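Local structure of Udp-n-acetylglucosamine pyrophosphorylase (Trypanosoma brucei, 4BQH) at residues I118-S123 against S146-H151; K131-F136 against P436-D441; G221-I224 against R230-A233. The protein probably catalyses the formation of UDP-N-acetylglucosamine and diphosphate from UTP and N-acetylglucosamine 1-phosphate, the final step in making this nucleotide sugar. All coordinates share one frame; numbering follows the deposited sequence.

How the contacts relate
From the N terminus, strand 114-119 leads into the glycine-containing turn that completes 118-123, the chain passes through 131-136, and helix 147-166 then returns to close contact 1 after 22 intervening residues. Contact 2 begins within that short loop but closes only at 436-441, after 299 residues, so contacts 1 and 2 cross. They also touch: Phe148 N lies 2.9 Å from Gly134 O and Leu147 N 2.9 Å from Phe136 O, both probable hydrogen bonds. Contact 3, with five residues between its segments, falls within the long span of contact 2; its centre is about 29 Å from that of contact 1. It ties the loop before strand 225-227 to strand 230-234 of a small antiparallel sheet.

Contact 1: I118-S123 against S146-H151; sequences ILAGGS and SLFMMH
Ile118 of strand 114-119 and Ala120, two residues further on, meet Phe148 and His151 on the first two turns of helix 147-166. Ile118 does most of its touching with CD1: CG1 stands anti to the carbonyl carbon (chi1 -57°) and the extended branch carries the methyl to 4.2 Å from Phe148 CD1 and 4.0 Å from His151 CD2. Its CG1 also lies 4.1 Å from His151 CD2, as expected for two side chains that slide past one another in opposite directions. The imidazole takes an obliquely placed methyl, with chi1 of -98° displaced from a staggered position.

Phe148 meets the strand with its rim. Ala120 CB sits 3.9 Å from Phe148 CZ, and both it and the Ile118 methyl lie close to the ring plane, so the ring is approached at its edge and not over a face. Phe192 makes an edge-to-face pair with the same ring, while Val178 of the adjacent strand also touches it. At the head of the helix, Ser146 is the N-cap: its OG accepts from Met149 N at 3.1 Å with an N-H...O angle of 154°, which ties down the turn that carries Phe148.

All four touching residues are buried and meet through carbon atoms, which implies that strand and helix are held here by dispersion and shape fit, without directional polar bonds.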
ATOM      1  N   ILE A 118      -3.837  -3.166  -3.289  1.00  8.97           N
ATOM      2  CA  ILE A 118      -4.269  -2.070  -2.401  1.00  9.73           C
ATOM      3  C   ILE A 118      -4.588  -2.628  -1.013  1.00  9.61           C
ATOM      4  O   ILE A 118      -5.430  -3.538  -0.877  1.00 10.07           O
ATOM      5  CB  ILE A 118      -5.592  -1.416  -2.871  1.00 10.69           C
ATOM      6  CG1 ILE A 118      -5.499  -0.881  -4.286  1.00 11.90           C
ATOM      7  CG2 ILE A 118      -5.969  -0.303  -1.882  1.00 10.60           C
ATOM      8  CD1 ILE A 118      -6.813  -0.266  -4.788  1.00 12.15           C
ATOM      9  N   LEU A 119      -3.935  -2.101   0.031  1.00 10.06           N
ATOM     10  CA  LEU A 119      -4.254  -2.512   1.411  1.00 10.47           C
ATOM     11  C   LEU A 119      -5.537  -1.791   1.812  1.00 11.26           C
ATOM     12  O   LEU A 119      -5.551  -0.542   1.966  1.00 11.76           O
ATOM     13  CB  LEU A 119      -3.088  -2.157   2.353  1.00 10.81           C
ATOM     14  CG  LEU A 119      -1.702  -2.681   1.946  1.00 11.38           C
ATOM     15  CD1 LEU A 119      -0.619  -1.970   2.745  1.00 11.47           C
ATOM     16  CD2 LEU A 119      -1.604  -4.185   2.159  1.00 11.80           C
ATOM     17  N   ALA A 120      -6.604  -2.574   1.955  1.00 11.05           N
ATOM     18  CA  ALA A 120      -7.960  -2.044   2.037  1.00 11.48           C
ATOM     19  C   ALA A 120      -8.765  -2.579   3.213  1.00 11.74           C
ATOM     20  O   ALA A 120      -9.998  -2.677   3.140  1.00 11.56           O
ATOM     21  CB  ALA A 120      -8.692  -2.297   0.725  1.00 12.13           C
ATOM     22  N   GLY A 121      -8.074  -2.902   4.303  1.00 11.83           N
ATOM     23  CA  GLY A 121      -8.721  -3.490   5.456  1.00 13.49           C
ATOM     24  C   GLY A 121      -9.187  -2.471   6.475  1.00 15.22           C
ATOM     25  O   GLY A 121      -9.967  -2.808   7.364  1.00 17.44           O
ATOM     26  N   GLY A 122      -8.708  -1.232   6.362  1.00 15.17           N
ATOM     27  CA  GLY A 122      -8.992  -0.217   7.388  1.00 15.89           C
ATOM     28  C   GLY A 122     -10.258   0.571   7.113  1.00 15.80           C
ATOM     29  O   GLY A 122     -10.646   0.780   5.944  1.00 15.28           O
ATOM     30  N   SER A 123     -10.890   1.027   8.190  1.00 16.93           N
ATOM     31  CA  SER A 123     -12.055   1.882   8.085  1.00 18.56           C
ATOM     32  C   SER A 123     -11.680   3.371   8.118  1.00 18.91           C
ATOM     33  O   SER A 123     -10.527   3.739   8.380  1.00 18.80           O
ATOM     34  CB  SER A 123     -13.044   1.563   9.207  1.00 20.13           C
ATOM     35  OG  SER A 123     -12.734   2.280  10.388  1.00 21.09           O
ATOM     36  N   SER A 146     -14.132   9.003  -4.749  1.00 13.58           N
ATOM     37  CA  SER A 146     -13.578   8.209  -3.647  1.00 12.68           C
ATOM     38  C   SER A 146     -12.080   7.924  -3.843  1.00 12.00           C
ATOM     39  O   SER A 146     -11.533   8.047  -4.942  1.00 11.74           O
ATOM     40  CB  SER A 146     -14.353   6.891  -3.464  1.00 12.11           C
ATOM     41  OG  SER A 146     -14.226   5.989  -4.570  1.00 12.20           O
ATOM     42  N   LEU A 147     -11.412   7.560  -2.759  1.00 10.89           N
ATOM     43  CA  LEU A 147     -10.042   7.099  -2.875  1.00 10.35           C
ATOM     44  C   LEU A 147      -9.943   5.879  -3.812  1.00 10.14           C
ATOM     45  O   LEU A 147      -9.047   5.846  -4.648  1.00  9.98           O
ATOM     46  CB  LEU A 147      -9.434   6.832  -1.487  1.00 10.44           C
ATOM     47  CG  LEU A 147      -9.321   8.078  -0.593  1.00 10.65           C
ATOM     48  CD1 LEU A 147      -8.894   7.602   0.792  1.00 10.56           C
ATOM     49  CD2 LEU A 147      -8.335   9.096  -1.142  1.00 10.90           C
ATOM     50  N   PHE A 148     -10.862   4.915  -3.711  1.00 10.62           N
ATOM     51  CA  PHE A 148     -10.871   3.777  -4.660  1.00 11.03           C
ATOM     52  C   PHE A 148     -10.946   4.265  -6.107  1.00 11.68           C
ATOM     53  O   PHE A 148     -10.190   3.820  -6.947  1.00 11.49           O
ATOM     54  CB  PHE A 148     -12.019   2.792  -4.407  1.00 11.03           C
ATOM     55  CG  PHE A 148     -11.753   1.772  -3.326  1.00 11.57           C
ATOM     56  CD1 PHE A 148     -10.558   1.053  -3.291  1.00 11.70           C
ATOM     57  CD2 PHE A 148     -12.748   1.453  -2.393  1.00 11.51           C
ATOM     58  CE1 PHE A 148     -10.338   0.078  -2.310  1.00 12.00           C
ATOM     59  CE2 PHE A 148     -12.534   0.464  -1.408  1.00 11.54           C
ATOM     60  CZ  PHE A 148     -11.323  -0.218  -1.362  1.00 11.17           C
ATOM     61  N   MET A 149     -11.848   5.201  -6.382  1.00 12.30           N
ATOM     62  CA  MET A 149     -12.046   5.658  -7.745  1.00 12.73           C
ATOM     63  C   MET A 149     -10.783   6.268  -8.322  1.00 12.46           C
ATOM     64  O   MET A 149     -10.420   5.964  -9.453  1.00 12.37           O
ATOM     65  CB  MET A 149     -13.201   6.665  -7.816  1.00 12.93           C
ATOM     66  CG  MET A 149     -13.449   7.187  -9.219  1.00 14.23           C
ATOM     67  SD  MET A 149     -15.088   7.927  -9.212  1.00 17.32           S
ATOM     68  CE  MET A 149     -15.246   8.358 -10.942  1.00 17.42           C
ATOM     69  N   MET A 150     -10.096   7.104  -7.540  1.00 12.99           N
ATOM     70  CA  MET A 150      -8.873   7.748  -8.024  1.00 13.40           C
ATOM     71  C   MET A 150      -7.746   6.725  -8.260  1.00 12.60           C
ATOM     72  O   MET A 150      -7.002   6.855  -9.228  1.00 12.09           O
ATOM     73  CB  MET A 150      -8.434   8.907  -7.131  1.00 15.54           C
ATOM     74  CG  MET A 150      -9.314  10.156  -7.321  1.00 18.34           C
ATOM     75  SD  MET A 150      -8.904  11.543  -6.234  1.00 22.73           S
ATOM     76  CE  MET A 150      -9.323  10.827  -4.658  1.00 21.63           C
ATOM     77  N   HIS A 151      -7.642   5.717  -7.399  1.00 12.76           N
ATOM     78  CA  HIS A 151      -6.694   4.615  -7.648  1.00 12.63           C
ATOM     79  C   HIS A 151      -6.947   3.934  -8.962  1.00 12.28           C
ATOM     80  O   HIS A 151      -6.006   3.712  -9.729  1.00 12.26           O
ATOM     81  CB  HIS A 151      -6.677   3.581  -6.524  1.00 13.93           C
ATOM     82  CG  HIS A 151      -5.537   3.769  -5.539  1.00 15.64           C
ATOM     83  ND1 HIS A 151      -5.460   4.846  -4.726  1.00 16.66           N
ATOM     84  CD2 HIS A 151      -4.441   2.970  -5.238  1.00 15.31           C
ATOM     85  CE1 HIS A 151      -4.338   4.751  -3.938  1.00 16.19           C
ATOM     86  NE2 HIS A 151      -3.713   3.615  -4.254  1.00 16.60           N
TER

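Contact 2: K131-F136 against P436-D441; sequences KPKGFF and PVKNAD
Lys133 NZ donates to Val437 O over 2.9 Å, in the carbonyl plane and on a lone pair, with a C=O...N angle of 144°. The same ammonium gives a second hydrogen bond, 2.7 Å from Lys133 NZ to the oxygen of a water; this water donates in turn to Lys438 O, 2.7 Å from its oxygen. One lysine therefore grips two successive carbonyls, one directly and one through solvent. Lys133 leaves the backbone with CG opposite N (chi1 -174°) and bends once, at chi3 (-73°), which turns CE and NZ onto the Val437 carbonyl.

Beside this polar clasp, Phe136 CE2 meets Val437 CG1 at 4.1 Å, the two side chains crossing at about a right angle. Lys438 NZ stays 6.2 Å from Lys133 NZ, a like-charge pair probably eased by the carbonyl and water oxygens bound to the latter.

Further out, a 3-10 turn sets the spacing of Lys133 and Phe136: Phe136 N bonds back to Lys133 O at 2.9 Å. Pro132 CD sits 3.6 Å above the Phe135 ring, over its centre. On the other segment, Val437 is held by a backbone hydrogen bond with Asp282, and Pro448 packs on both Phe136 and Val437.

The contact joins the loop between helices 430-433 and 448-471 to a Lys-Pro-Lys-Gly run after the Gly-rich loop bearing Gly122, an order consistent with the GxGTRLG and PK signature of GT-A-type UDP-sugar pyrophosphorylases.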
ATOM      1  N   LYS A 131     -17.181   3.645   7.220  1.00 24.30           N
ATOM      2  CA  LYS A 131     -17.181   2.798   6.037  1.00 21.99           C
ATOM      3  C   LYS A 131     -15.703   2.507   5.730  1.00 18.52           C
ATOM      4  O   LYS A 131     -14.843   3.095   6.368  1.00 17.88           O
ATOM      5  CB  LYS A 131     -17.866   3.536   4.886  1.00 23.71           C
ATOM      6  CG  LYS A 131     -19.388   3.480   4.987  1.00 26.70           C
ATOM      7  CD  LYS A 131     -20.056   4.566   4.163  1.00 31.43           C
ATOM      8  CE  LYS A 131     -21.566   4.571   4.376  1.00 34.66           C
ATOM      9  NZ  LYS A 131     -22.192   3.335   3.811  1.00 37.69           N
ATOM     10  N   PRO A 132     -15.408   1.591   4.787  1.00 16.77           N
ATOM     11  CA  PRO A 132     -13.995   1.361   4.476  1.00 15.54           C
ATOM     12  C   PRO A 132     -13.347   2.630   3.978  1.00 13.97           C
ATOM     13  O   PRO A 132     -13.994   3.453   3.319  1.00 13.06           O
ATOM     14  CB  PRO A 132     -14.053   0.293   3.369  1.00 15.14           C
ATOM     15  CG  PRO A 132     -15.322  -0.418   3.644  1.00 15.66           C
ATOM     16  CD  PRO A 132     -16.274   0.679   4.015  1.00 16.29           C
ATOM     17  N   LYS A 133     -12.074   2.810   4.297  1.00 13.36           N
ATOM     18  CA  LYS A 133     -11.394   4.051   3.925  1.00 13.27           C
ATOM     19  C   LYS A 133     -11.389   4.349   2.433  1.00 12.59           C
ATOM     20  O   LYS A 133     -11.432   5.519   2.043  1.00 12.36           O
ATOM     21  CB  LYS A 133      -9.961   4.108   4.490  1.00 14.13           C
ATOM     22  CG  LYS A 133      -9.302   5.467   4.234  1.00 15.73           C
ATOM     23  CD  LYS A 133      -7.984   5.636   4.958  1.00 16.43           C
ATOM     24  CE  LYS A 133      -8.192   5.848   6.460  1.00 16.17           C
ATOM     25  NZ  LYS A 133      -6.873   5.985   7.112  1.00 16.47           N
ATOM     26  N   GLY A 134     -11.359   3.308   1.594  1.00 12.23           N
ATOM     27  CA  GLY A 134     -11.392   3.511   0.147  1.00 12.08           C
ATOM     28  C   GLY A 134     -12.649   4.208  -0.358  1.00 11.85           C
ATOM     29  O   GLY A 134     -12.657   4.769  -1.455  1.00 10.83           O
ATOM     30  N   PHE A 135     -13.711   4.176   0.442  1.00 12.45           N
ATOM     31  CA  PHE A 135     -14.969   4.861   0.082  1.00 13.13           C
ATOM     32  C   PHE A 135     -14.847   6.373   0.287  1.00 13.24           C
ATOM     33  O   PHE A 135     -15.661   7.157  -0.250  1.00 13.56           O
ATOM     34  CB  PHE A 135     -16.153   4.376   0.962  1.00 13.24           C
ATOM     35  CG  PHE A 135     -16.613   2.955   0.726  1.00 14.25           C
ATOM     36  CD1 PHE A 135     -15.737   1.931   0.394  1.00 14.75           C
ATOM     37  CD2 PHE A 135     -17.950   2.625   0.938  1.00 14.69           C
ATOM     38  CE1 PHE A 135     -16.184   0.634   0.234  1.00 15.08           C
ATOM     39  CE2 PHE A 135     -18.402   1.327   0.764  1.00 15.35           C
ATOM     40  CZ  PHE A 135     -17.518   0.330   0.416  1.00 14.10           C
ATOM     41  N   PHE A 136     -13.860   6.796   1.078  1.00 13.76           N
ATOM     42  CA  PHE A 136     -13.758   8.200   1.515  1.00 13.97           C
ATOM     43  C   PHE A 136     -13.574   9.176   0.356  1.00 14.27           C
ATOM     44  O   PHE A 136     -12.759   8.935  -0.553  1.00 13.69           O
ATOM     45  CB  PHE A 136     -12.620   8.372   2.530  1.00 14.11           C
ATOM     46  CG  PHE A 136     -12.514   9.760   3.108  1.00 14.69           C
ATOM     47  CD1 PHE A 136     -13.350  10.162   4.150  1.00 15.81           C
ATOM     48  CD2 PHE A 136     -11.565  10.662   2.624  1.00 15.06           C
ATOM     49  CE1 PHE A 136     -13.265  11.450   4.675  1.00 15.42           C
ATOM     50  CE2 PHE A 136     -11.471  11.945   3.155  1.00 15.92           C
ATOM     51  CZ  PHE A 136     -12.321  12.333   4.184  1.00 15.34           C
ATOM     52  N   PRO A 436      -0.813  10.716   3.287  1.00 12.42           N
ATOM     53  CA  PRO A 436      -1.698   9.763   3.945  1.00 13.04           C
ATOM     54  C   PRO A 436      -2.884  10.473   4.591  1.00 13.28           C
ATOM     55  O   PRO A 436      -2.719  11.487   5.271  1.00 14.27           O
ATOM     56  CB  PRO A 436      -0.790   9.100   4.997  1.00 13.18           C
ATOM     57  CG  PRO A 436       0.243  10.112   5.280  1.00 13.09           C
ATOM     58  CD  PRO A 436       0.442  10.928   4.030  1.00 12.69           C
ATOM     59  N   VAL A 437      -4.072   9.957   4.333  1.00 13.97           N
ATOM     60  CA  VAL A 437      -5.298  10.506   4.893  1.00 14.12           C
ATOM     61  C   VAL A 437      -5.701   9.614   6.066  1.00 14.70           C
ATOM     62  O   VAL A 437      -6.245   8.528   5.874  1.00 13.78           O
ATOM     63  CB  VAL A 437      -6.417  10.567   3.844  1.00 14.40           C
ATOM     64  CG1 VAL A 437      -7.642  11.223   4.454  1.00 15.68           C
ATOM     65  CG2 VAL A 437      -5.942  11.341   2.596  1.00 15.47           C
ATOM     66  N   LYS A 438      -5.399  10.084   7.277  1.00 15.14           N
ATOM     67  CA  LYS A 438      -5.486   9.246   8.466  1.00 16.22           C
ATOM     68  C   LYS A 438      -6.269   9.882   9.604  1.00 16.76           C
ATOM     69  O   LYS A 438      -6.909   9.172  10.373  1.00 16.34           O
ATOM     70  CB  LYS A 438      -4.088   8.898   8.977  1.00 18.87           C
ATOM     71  CG  LYS A 438      -3.213   8.094   8.022  1.00 21.13           C
ATOM     72  CD  LYS A 438      -1.801   7.929   8.576  1.00 24.39           C
ATOM     73  CE  LYS A 438      -1.773   7.071   9.837  1.00 28.18           C
ATOM     74  NZ  LYS A 438      -1.175   5.737   9.576  1.00 29.86           N
ATOM     75  N   ASN A 439      -6.204  11.204   9.727  1.00 16.09           N
ATOM     76  CA  ASN A 439      -6.830  11.903  10.886  1.00 18.14           C
ATOM     77  C   ASN A 439      -7.873  12.875  10.444  1.00 19.71           C
ATOM     78  O   ASN A 439      -7.714  13.504   9.409  1.00 19.25           O
ATOM     79  CB  ASN A 439      -5.760  12.665  11.668  1.00 17.38           C
ATOM     80  CG  ASN A 439      -4.667  11.765  12.183  1.00 17.32           C
ATOM     81  OD1 ASN A 439      -3.485  12.085  12.079  1.00 19.07           O
ATOM     82  ND2 ASN A 439      -5.049  10.637  12.753  1.00 17.74           N
ATOM     83  N   ALA A 440      -8.935  13.032  11.233  1.00 22.32           N
ATOM     84  CA  ALA A 440     -10.029  13.921  10.836  1.00 24.85           C
ATOM     85  C   ALA A 440      -9.530  15.351  10.661  1.00 26.13           C
ATOM     86  O   ALA A 440      -8.612  15.776  11.361  1.00 25.90           O
ATOM     87  CB  ALA A 440     -11.162  13.867  11.853  1.00 25.20           C
ATOM     88  N   ASP A 441     -10.130  16.085   9.721  1.00 29.06           N
ATOM     89  CA  ASP A 441      -9.746  17.483   9.480  1.00 31.19           C
ATOM     90  C   ASP A 441      -9.763  18.228  10.818  1.00 30.33           C
ATOM     91  O   ASP A 441     -10.622  17.991  11.657  1.00 33.13           O
ATOM     92  CB  ASP A 441     -10.678  18.171   8.459  1.00 32.50           C
ATOM     93  CG  ASP A 441     -10.223  17.983   7.000  1.00 31.66           C
ATOM     94  OD1 ASP A 441      -9.006  17.955   6.726  1.00 26.21           O
ATOM     95  OD2 ASP A 441     -11.100  17.879   6.119  1.00 35.13           O
TER
HETATM   96  O   HOH W   1      -7.321   6.590   9.706  1.00 17.93           O

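Contact 3: G221-I224 against R230-A233; sequences GRII and RICA
The entry to a beta hairpin is fastened here: Ile223 and Ile224, just before strand 225-227, lie against Ile231 and Cys232 of strand 230-234. Cys232 N donates to Ile224 O over 2.8 Å, nearly straight at 166°, with the donor tilted 28° from the carbonyl plane. The Cys232 methylene lies against the same acceptor, with CB 3.3 Å from Ile224 O, and packs 3.9 Å from Ile224 CB.

On the neighbouring pair the branched methyl of Ile223 does the work. Its CG2 stands opposite the backbone N and reaches 3.9 Å from Ile231 CB and 4.0 Å from Ile231 CD1, so it meets both the branch point and the end of that chain. Strand 230-234 is the middle one of a three-stranded antiparallel sheet, with 213-214 on one side and 225-227 on the other. Cys232 ties this middle strand to the residue just after strand 213-214: SG is turned anti to N (chi1 -168°) and forms the disulfide with Cys215, whose backbone hydrogen-bonds to both Cys232 and Ile224.

Helix 21-29 covers Ile223 and Ile231, both touched by Ile23. His22 NE2 bonds to Ile223 O, and Gln41 OE1 to Ile231 N. The allosteric inhibitor lies about 11 Å from the Ile223 side chain.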
ATOM      1  N   GLY A 221      -1.072 -16.490  28.457  1.00 16.94           N
ATOM      2  CA  GLY A 221      -1.072 -16.818  27.022  1.00 16.11           C
ATOM      3  C   GLY A 221      -2.427 -17.213  26.433  1.00 15.69           C
ATOM      4  O   GLY A 221      -2.500 -17.652  25.269  1.00 14.70           O
ATOM      5  N   ARG A 222      -3.499 -17.046  27.208  1.00 15.42           N
ATOM      6  CA  ARG A 222      -4.849 -17.299  26.711  1.00 15.82           C
ATOM      7  C   ARG A 222      -5.321 -16.208  25.768  1.00 14.07           C
ATOM      8  O   ARG A 222      -5.161 -15.030  26.046  1.00 13.42           O
ATOM      9  CB  ARG A 222      -5.863 -17.393  27.856  1.00 19.49           C
ATOM     10  CG  ARG A 222      -5.756 -18.673  28.669  1.00 23.88           C
ATOM     11  CD  ARG A 222      -6.794 -18.649  29.782  1.00 29.75           C
ATOM     12  NE  ARG A 222      -6.405 -19.524  30.888  1.00 35.20           N
ATOM     13  CZ  ARG A 222      -6.692 -19.295  32.171  1.00 38.40           C
ATOM     14  NH1 ARG A 222      -7.368 -18.209  32.533  1.00 39.83           N
ATOM     15  NH2 ARG A 222      -6.293 -20.153  33.101  1.00 40.73           N
ATOM     16  N   ILE A 223      -5.961 -16.616  24.684  1.00 12.66           N
ATOM     17  CA  ILE A 223      -6.654 -15.669  23.821  1.00 12.18           C
ATOM     18  C   ILE A 223      -7.760 -15.001  24.637  1.00 12.65           C
ATOM     19  O   ILE A 223      -8.527 -15.682  25.355  1.00 13.14           O
ATOM     20  CB  ILE A 223      -7.219 -16.353  22.558  1.00 12.07           C
ATOM     21  CG1 ILE A 223      -6.060 -16.747  21.629  1.00 12.63           C
ATOM     22  CG2 ILE A 223      -8.156 -15.424  21.792  1.00 12.89           C
ATOM     23  CD1 ILE A 223      -6.445 -17.604  20.432  1.00 11.63           C
ATOM     24  N   ILE A 224      -7.837 -13.677  24.533  1.00 11.65           N
ATOM     25  CA  ILE A 224      -8.860 -12.929  25.243  1.00 12.28           C
ATOM     26  C   ILE A 224     -10.176 -13.017  24.471  1.00 13.18           C
ATOM     27  O   ILE A 224     -10.183 -12.989  23.246  1.00 12.82           O
ATOM     28  CB  ILE A 224      -8.436 -11.462  25.418  1.00 12.13           C
ATOM     29  CG1 ILE A 224      -7.189 -11.367  26.314  1.00 11.93           C
ATOM     30  CG2 ILE A 224      -9.596 -10.620  25.985  1.00 12.60           C
ATOM     31  CD1 ILE A 224      -6.433 -10.053  26.196  1.00 11.29           C
ATOM     32  N   ARG A 230     -17.203 -14.088  20.547  1.00 13.87           N
ATOM     33  CA  ARG A 230     -16.192 -13.367  19.761  1.00 13.90           C
ATOM     34  C   ARG A 230     -14.863 -13.301  20.483  1.00 14.09           C
ATOM     35  O   ARG A 230     -14.805 -12.893  21.646  1.00 12.79           O
ATOM     36  CB  ARG A 230     -16.677 -11.953  19.431  1.00 15.01           C
ATOM     37  CG  ARG A 230     -15.775 -11.212  18.448  1.00 15.58           C
ATOM     38  CD  ARG A 230     -16.437  -9.963  17.886  1.00 17.15           C
ATOM     39  NE  ARG A 230     -15.564  -9.334  16.882  1.00 18.51           N
ATOM     40  CZ  ARG A 230     -15.478  -9.739  15.616  1.00 18.90           C
ATOM     41  NH1 ARG A 230     -16.191 -10.783  15.200  1.00 17.71           N
ATOM     42  NH2 ARG A 230     -14.668  -9.111  14.776  1.00 19.90           N
ATOM     43  N   ILE A 231     -13.795 -13.708  19.796  1.00 13.12           N
ATOM     44  CA  ILE A 231     -12.462 -13.538  20.356  1.00 14.05           C
ATOM     45  C   ILE A 231     -11.933 -12.152  20.047  1.00 13.78           C
ATOM     46  O   ILE A 231     -12.308 -11.525  19.061  1.00 13.36           O
ATOM     47  CB  ILE A 231     -11.446 -14.603  19.879  1.00 15.86           C
ATOM     48  CG1 ILE A 231     -11.039 -14.385  18.432  1.00 16.31           C
ATOM     49  CG2 ILE A 231     -11.948 -16.018  20.117  1.00 16.61           C
ATOM     50  CD1 ILE A 231      -9.702 -15.039  18.115  1.00 17.54           C
ATOM     51  N   CYS A 232     -11.072 -11.671  20.930  1.00 14.46           N
ATOM     52  CA  CYS A 232     -10.377 -10.440  20.712  1.00 15.37           C
ATOM     53  C   CYS A 232      -9.377 -10.688  19.576  1.00 13.64           C
ATOM     54  O   CYS A 232      -8.573 -11.615  19.631  1.00 13.66           O
ATOM     55  CB  CYS A 232      -9.626 -10.036  21.975  1.00 18.12           C
ATOM     56  SG  CYS A 232      -9.076  -8.347  21.784  1.00 28.27           S
ATOM     57  N   ALA A 233      -9.481  -9.882  18.530  1.00 13.02           N
ATOM     58  CA  ALA A 233      -8.544  -9.952  17.393  1.00 12.89           C
ATOM     59  C   ALA A 233      -8.434  -8.570  16.773  1.00 13.03           C
ATOM     60  O   ALA A 233      -9.315  -7.708  16.946  1.00 13.50           O
ATOM     61  CB  ALA A 233      -8.981 -11.003  16.358  1.00 12.60           C
TER